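Local coordinates for protein histidine kinase (Caulobacter vibrioides, PDB 6TNE) that probably accepts a phosphoryl group on its receiver domain, as part of the hybrid histidine kinase CckA, in two-component phosphorelay signalling, at residues R69-G82 against E95-I107. Residues are numbered along the deposited sequence; the frame is centred on the assembly and turned at random. Where two conformers were deposited one is given.
Sequences RGYLGTAPVMFISG and ETGVTFLPKPIDI
V77 to S81 pair in parallel with V98 to P102, the axes of the two strands 28° apart. Backbone bonds run from V77 N to G97 O (2.9 Å), T99 N to V77 O, F79 N to T99 O (2.8 Å), L101 N to F79 O and K103 N to S81 O; the bond from S81 N to L101 O is long and weak. Strand 98-102 is the outermost strand of the five-stranded receiver-domain sheet, and strand 77-81 joins it to strand 49-53.

Apolar contacts form on both faces of the pair. On one, V98 CG1 meets the edge of the F79 ring at CD2 (3.8 Å), while V77 CG1 of the same strand as F79 sits above one face of that ring, offset toward the rim; L65 of helix 61-72 packs on V77, F79 and V98. F100 runs alongside F79, its CD2 4.0 Å from F79 CB. On the other face, T99 OG1 lies 3.5 Å from M78 CB, M78 SD reaches L101 CD2 (4.2 Å) with L110 of helix 107-118 packing on both, and I80 CG2 lies 4.1 Å from I105 CD1, these two side chains crossing at about a right angle.

Polar side chains mark the two ends. Bent at chi2 and chi3, R69 in the conformer given points NH2 at A75 O, too close to be trusted in detail, and NH1 makes a weak bond to T96 O; E95, salt-bridged to K66, slides past R69 without a direct bridge. At the C-terminal end of the strands, K103 sets CB against the S81-G82 peptide and CE near I80 CG1. The cis peptide bond between K103 and P104 follows, as in other receiver domains. Strand pairing and the bond to S81 thus place the lysine that receiver domains characteristically carry here, its NZ salt-bridged to E7 and D53, consistent with the phosphorylation site of the family.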
loop_
_atom_site.group_PDB
_atom_site.type_symbol
_atom_site.label_atom_id
_atom_site.label_comp_id
_atom_site.label_asym_id
_atom_site.label_seq_id
_atom_site.Cartn_x
_atom_site.Cartn_y
_atom_site.Cartn_z
ATOM N N ARG A 69 -0.273 10.388 6.274
ATOM C CA ARG A 69 -1.416 9.958 7.062
ATOM C C ARG A 69 -2.576 10.930 6.974
ATOM O O ARG A 69 -3.730 10.495 6.878
ATOM C CB ARG A 69 -0.973 9.781 8.529
ATOM C CG ARG A 69 -1.924 9.033 9.456
ATOM C CD ARG A 69 -2.734 8.035 8.689
ATOM N NE ARG A 69 -2.835 6.723 9.324
ATOM C CZ ARG A 69 -3.722 5.831 8.919
ATOM N NH1 ARG A 69 -3.805 4.628 9.502
ATOM N NH2 ARG A 69 -4.514 6.163 7.907
ATOM N N GLY A 70 -2.292 12.236 6.995
ATOM C CA GLY A 70 -3.362 13.231 6.877
ATOM C C GLY A 70 -4.152 13.094 5.570
ATOM O O GLY A 70 -5.383 13.155 5.556
ATOM N N TYR A 71 -3.450 12.855 4.436
ATOM C CA TYR A 71 -4.162 12.691 3.162
ATOM C C TYR A 71 -4.939 11.387 3.150
ATOM O O TYR A 71 -5.969 11.285 2.479
ATOM C CB TYR A 71 -3.163 12.691 1.995
ATOM C CG TYR A 71 -2.309 13.908 1.944
ATOM C CD1 TYR A 71 -2.869 15.200 2.007
ATOM C CD2 TYR A 71 -0.942 13.771 1.788
ATOM C CE1 TYR A 71 -2.046 16.334 1.900
ATOM C CE2 TYR A 71 -0.116 14.893 1.696
ATOM C CZ TYR A 71 -0.688 16.160 1.814
ATOM O OH TYR A 71 0.130 17.254 1.724
ATOM N N LEU A 72 -4.418 10.367 3.862
ATOM C CA LEU A 72 -5.057 9.063 3.928
ATOM C C LEU A 72 -6.260 9.037 4.866
ATOM O O LEU A 72 -7.086 8.120 4.768
ATOM C CB LEU A 72 -4.036 8.005 4.365
ATOM C CG LEU A 72 -2.903 7.815 3.366
ATOM C CD1 LEU A 72 -1.828 6.936 4.008
ATOM C CD2 LEU A 72 -3.456 7.126 2.128
ATOM N N GLY A 73 -6.378 9.980 5.788
ATOM C CA GLY A 73 -7.509 9.953 6.701
ATOM C C GLY A 73 -7.389 8.727 7.576
ATOM O O GLY A 73 -6.315 8.421 8.085
ATOM N N THR A 74 -8.498 8.011 7.744
ATOM C CA THR A 74 -8.501 6.808 8.561
ATOM C C THR A 74 -8.225 5.539 7.757
ATOM O O THR A 74 -8.450 4.435 8.269
ATOM C CB THR A 74 -9.828 6.695 9.300
ATOM O OG1 THR A 74 -10.879 6.587 8.332
ATOM C CG2 THR A 74 -10.045 7.932 10.182
ATOM N N ALA A 75 -7.781 5.670 6.514
ATOM C CA ALA A 75 -7.526 4.462 5.736
ATOM C C ALA A 75 -6.557 3.550 6.486
ATOM O O ALA A 75 -5.549 4.023 7.029
ATOM C CB ALA A 75 -6.891 4.821 4.400
ATOM N N PRO A 76 -6.800 2.243 6.481
ATOM C CA PRO A 76 -5.808 1.309 7.024
ATOM C C PRO A 76 -4.530 1.309 6.202
ATOM O O PRO A 76 -4.490 1.719 5.037
ATOM C CB PRO A 76 -6.512 -0.050 6.913
ATOM C CG PRO A 76 -7.592 0.147 5.798
ATOM C CD PRO A 76 -8.027 1.562 6.009
ATOM N N VAL A 77 -3.478 0.827 6.833
ATOM C CA VAL A 77 -2.144 0.774 6.250
ATOM C C VAL A 77 -1.590 -0.615 6.496
ATOM O O VAL A 77 -1.670 -1.116 7.630
ATOM C CB VAL A 77 -1.211 1.848 6.850
ATOM C CG1 VAL A 77 0.199 1.717 6.297
ATOM C CG2 VAL A 77 -1.825 3.256 6.715
ATOM N N MET A 78 -1.013 -1.223 5.471
ATOM C CA MET A 78 -0.399 -2.536 5.564
ATOM C C MET A 78 1.019 -2.429 5.063
ATOM O O MET A 78 1.248 -2.050 3.896
ATOM C CB MET A 78 -1.154 -3.491 4.679
ATOM C CG MET A 78 -0.610 -4.874 4.699
ATOM S SD MET A 78 -1.604 -6.095 3.861
ATOM C CE MET A 78 -1.872 -5.426 2.271
ATOM N N PHE A 79 1.982 -2.700 5.922
ATOM C CA PHE A 79 3.382 -2.743 5.546
ATOM C C PHE A 79 3.761 -4.144 5.150
ATOM O O PHE A 79 3.308 -5.110 5.764
ATOM C CB PHE A 79 4.250 -2.276 6.704
ATOM C CG PHE A 79 4.160 -0.801 6.936
ATOM C CD1 PHE A 79 4.552 0.106 5.926
ATOM C CD2 PHE A 79 3.640 -0.303 8.109
ATOM C CE1 PHE A 79 4.432 1.485 6.114
ATOM C CE2 PHE A 79 3.499 1.071 8.285
ATOM C CZ PHE A 79 3.899 1.951 7.303
ATOM N N ILE A 80 4.622 -4.246 4.162
ATOM C CA ILE A 80 5.150 -5.510 3.685
ATOM C C ILE A 80 6.670 -5.444 3.754
ATOM O O ILE A 80 7.274 -4.402 3.491
ATOM C CB ILE A 80 4.644 -5.859 2.268
ATOM C CG1 ILE A 80 5.073 -4.858 1.191
ATOM C CG2 ILE A 80 3.091 -5.999 2.271
ATOM C CD1 ILE A 80 4.666 -5.239 -0.181
ATOM N N SER A 81 7.306 -6.564 4.092
ATOM C CA SER A 81 8.771 -6.576 4.089
ATOM C C SER A 81 9.251 -8.001 4.227
ATOM O O SER A 81 8.580 -8.835 4.848
ATOM C CB SER A 81 9.405 -5.788 5.253
ATOM O OG SER A 81 10.827 -5.749 5.126
ATOM N N GLY A 82 10.445 -8.262 3.663
ATOM C CA GLY A 82 11.147 -9.512 3.887
ATOM C C GLY A 82 11.871 -9.573 5.203
ATOM O O GLY A 82 12.369 -10.643 5.567
ATOM N N GLU A 95 0.103 4.994 16.100
ATOM C CA GLU A 95 -0.580 4.885 14.796
ATOM C C GLU A 95 -1.515 3.669 14.720
ATOM O O GLU A 95 -1.090 2.490 14.773
ATOM C CB GLU A 95 0.407 4.872 13.613
ATOM C CG GLU A 95 1.342 6.077 13.498
ATOM C CD GLU A 95 0.654 7.335 13.012
ATOM O OE1 GLU A 95 1.285 8.422 13.083
ATOM O OE2 GLU A 95 -0.510 7.233 12.562
ATOM N N THR A 96 -2.792 3.986 14.533
ATOM C CA THR A 96 -3.876 3.016 14.483
ATOM C C THR A 96 -4.043 2.459 13.060
ATOM O O THR A 96 -3.619 3.063 12.074
ATOM C CB THR A 96 -5.171 3.683 15.010
ATOM O OG1 THR A 96 -5.796 4.466 13.981
ATOM C CG2 THR A 96 -4.859 4.615 16.187
ATOM N N GLY A 97 -4.707 1.317 12.962
ATOM C CA GLY A 97 -4.947 0.712 11.672
ATOM C C GLY A 97 -3.717 0.260 10.918
ATOM O O GLY A 97 -3.797 0.214 9.683
ATOM N N VAL A 98 -2.598 -0.110 11.596
ATOM C CA VAL A 98 -1.326 -0.505 10.933
ATOM C C VAL A 98 -1.068 -1.999 11.086
ATOM O O VAL A 98 -1.065 -2.551 12.202
ATOM C CB VAL A 98 -0.144 0.304 11.473
ATOM C CG1 VAL A 98 1.122 -0.265 11.019
ATOM C CG2 VAL A 98 -0.224 1.743 11.017
ATOM N N THR A 99 -0.913 -2.683 9.962
ATOM C CA THR A 99 -0.698 -4.122 9.925
ATOM C C THR A 99 0.593 -4.422 9.183
ATOM O O THR A 99 1.184 -3.536 8.521
ATOM C CB THR A 99 -1.888 -4.857 9.276
ATOM O OG1 THR A 99 -2.014 -4.459 7.913
ATOM C CG2 THR A 99 -3.199 -4.644 10.012
ATOM N N PHE A 100 0.990 -5.697 9.174
ATOM C CA PHE A 100 2.285 -6.147 8.648
ATOM C C PHE A 100 2.143 -7.521 8.033
ATOM O O PHE A 100 1.759 -8.465 8.745
ATOM C CB PHE A 100 3.289 -6.278 9.770
ATOM C CG PHE A 100 3.463 -5.050 10.545
ATOM C CD1 PHE A 100 2.662 -4.786 11.640
ATOM C CD2 PHE A 100 4.454 -4.146 10.191
ATOM C CE1 PHE A 100 2.820 -3.642 12.377
ATOM C CE2 PHE A 100 4.618 -2.992 10.924
ATOM C CZ PHE A 100 3.801 -2.750 12.024
ATOM N N LEU A 101 2.543 -7.648 6.770
ATOM C CA LEU A 101 2.454 -8.913 6.030
ATOM C C LEU A 101 3.860 -9.234 5.541
ATOM O O LEU A 101 4.485 -8.400 4.876
ATOM C CB LEU A 101 1.469 -8.794 4.857
ATOM C CG LEU A 101 1.168 -9.977 3.914
ATOM C CD1 LEU A 101 0.408 -11.011 4.706
ATOM C CD2 LEU A 101 0.392 -9.574 2.630
ATOM N N PRO A 102 4.420 -10.399 5.872
ATOM C CA PRO A 102 5.787 -10.683 5.425
ATOM C C PRO A 102 5.832 -10.975 3.931
ATOM O O PRO A 102 4.926 -11.575 3.349
ATOM C CB PRO A 102 6.181 -11.925 6.244
ATOM C CG PRO A 102 4.895 -12.595 6.500
ATOM C CD PRO A 102 3.859 -11.487 6.680
ATOM N N LYS A 103 6.948 -10.607 3.307
ATOM C CA LYS A 103 7.338 -11.080 1.988
ATOM C C LYS A 103 8.152 -12.363 2.121
ATOM O O LYS A 103 8.837 -12.570 3.126
ATOM C CB LYS A 103 8.173 -10.016 1.288
ATOM C CG LYS A 103 7.348 -8.832 0.769
ATOM C CD LYS A 103 8.078 -8.043 -0.331
ATOM C CE LYS A 103 8.541 -6.741 0.169
ATOM N NZ LYS A 103 9.312 -5.971 -0.860
ATOM N N PRO A 104 8.115 -13.255 1.120
ATOM C CA PRO A 104 7.359 -13.159 -0.138
ATOM C C PRO A 104 5.857 -13.226 0.077
ATOM O O PRO A 104 5.401 -13.981 0.934
ATOM C CB PRO A 104 7.831 -14.384 -0.927
ATOM C CG PRO A 104 8.383 -15.308 0.111
ATOM C CD PRO A 104 8.970 -14.460 1.156
ATOM N N ILE A 105 5.115 -12.450 -0.720
ATOM C CA ILE A 105 3.671 -12.322 -0.602
ATOM C C ILE A 105 2.991 -13.521 -1.250
ATOM O O ILE A 105 3.315 -13.907 -2.375
ATOM C CB ILE A 105 3.200 -11.026 -1.278
ATOM C CG1 ILE A 105 3.766 -9.805 -0.557
ATOM C CG2 ILE A 105 1.676 -10.999 -1.369
ATOM C CD1 ILE A 105 3.621 -9.862 0.949
ATOM N N ASP A 106 2.040 -14.095 -0.538
ATOM C CA ASP A 106 1.137 -15.129 -1.006
ATOM C C ASP A 106 -0.167 -14.411 -1.385
ATOM O O ASP A 106 -0.711 -13.701 -0.552
ATOM C CB ASP A 106 0.986 -15.962 0.273
ATOM C CG ASP A 106 0.027 -17.085 0.171
ATOM O OD1 ASP A 106 0.469 -18.233 -0.028
ATOM O OD2 ASP A 106 -1.159 -16.842 0.414
ATOM N N ILE A 107 -0.635 -14.531 -2.650
ATOM C CA ILE A 107 -1.810 -13.741 -3.085
ATOM C C ILE A 107 -3.049 -14.067 -2.265
ATOM O O ILE A 107 -3.835 -13.177 -1.928
ATOM C CB ILE A 107 -2.088 -13.814 -4.605
ATOM C CG1 ILE A 107 -3.188 -12.823 -5.017
ATOM C CG2 ILE A 107 -2.643 -15.160 -5.034
ATOM C CD1 ILE A 107 -3.011 -11.370 -4.525
#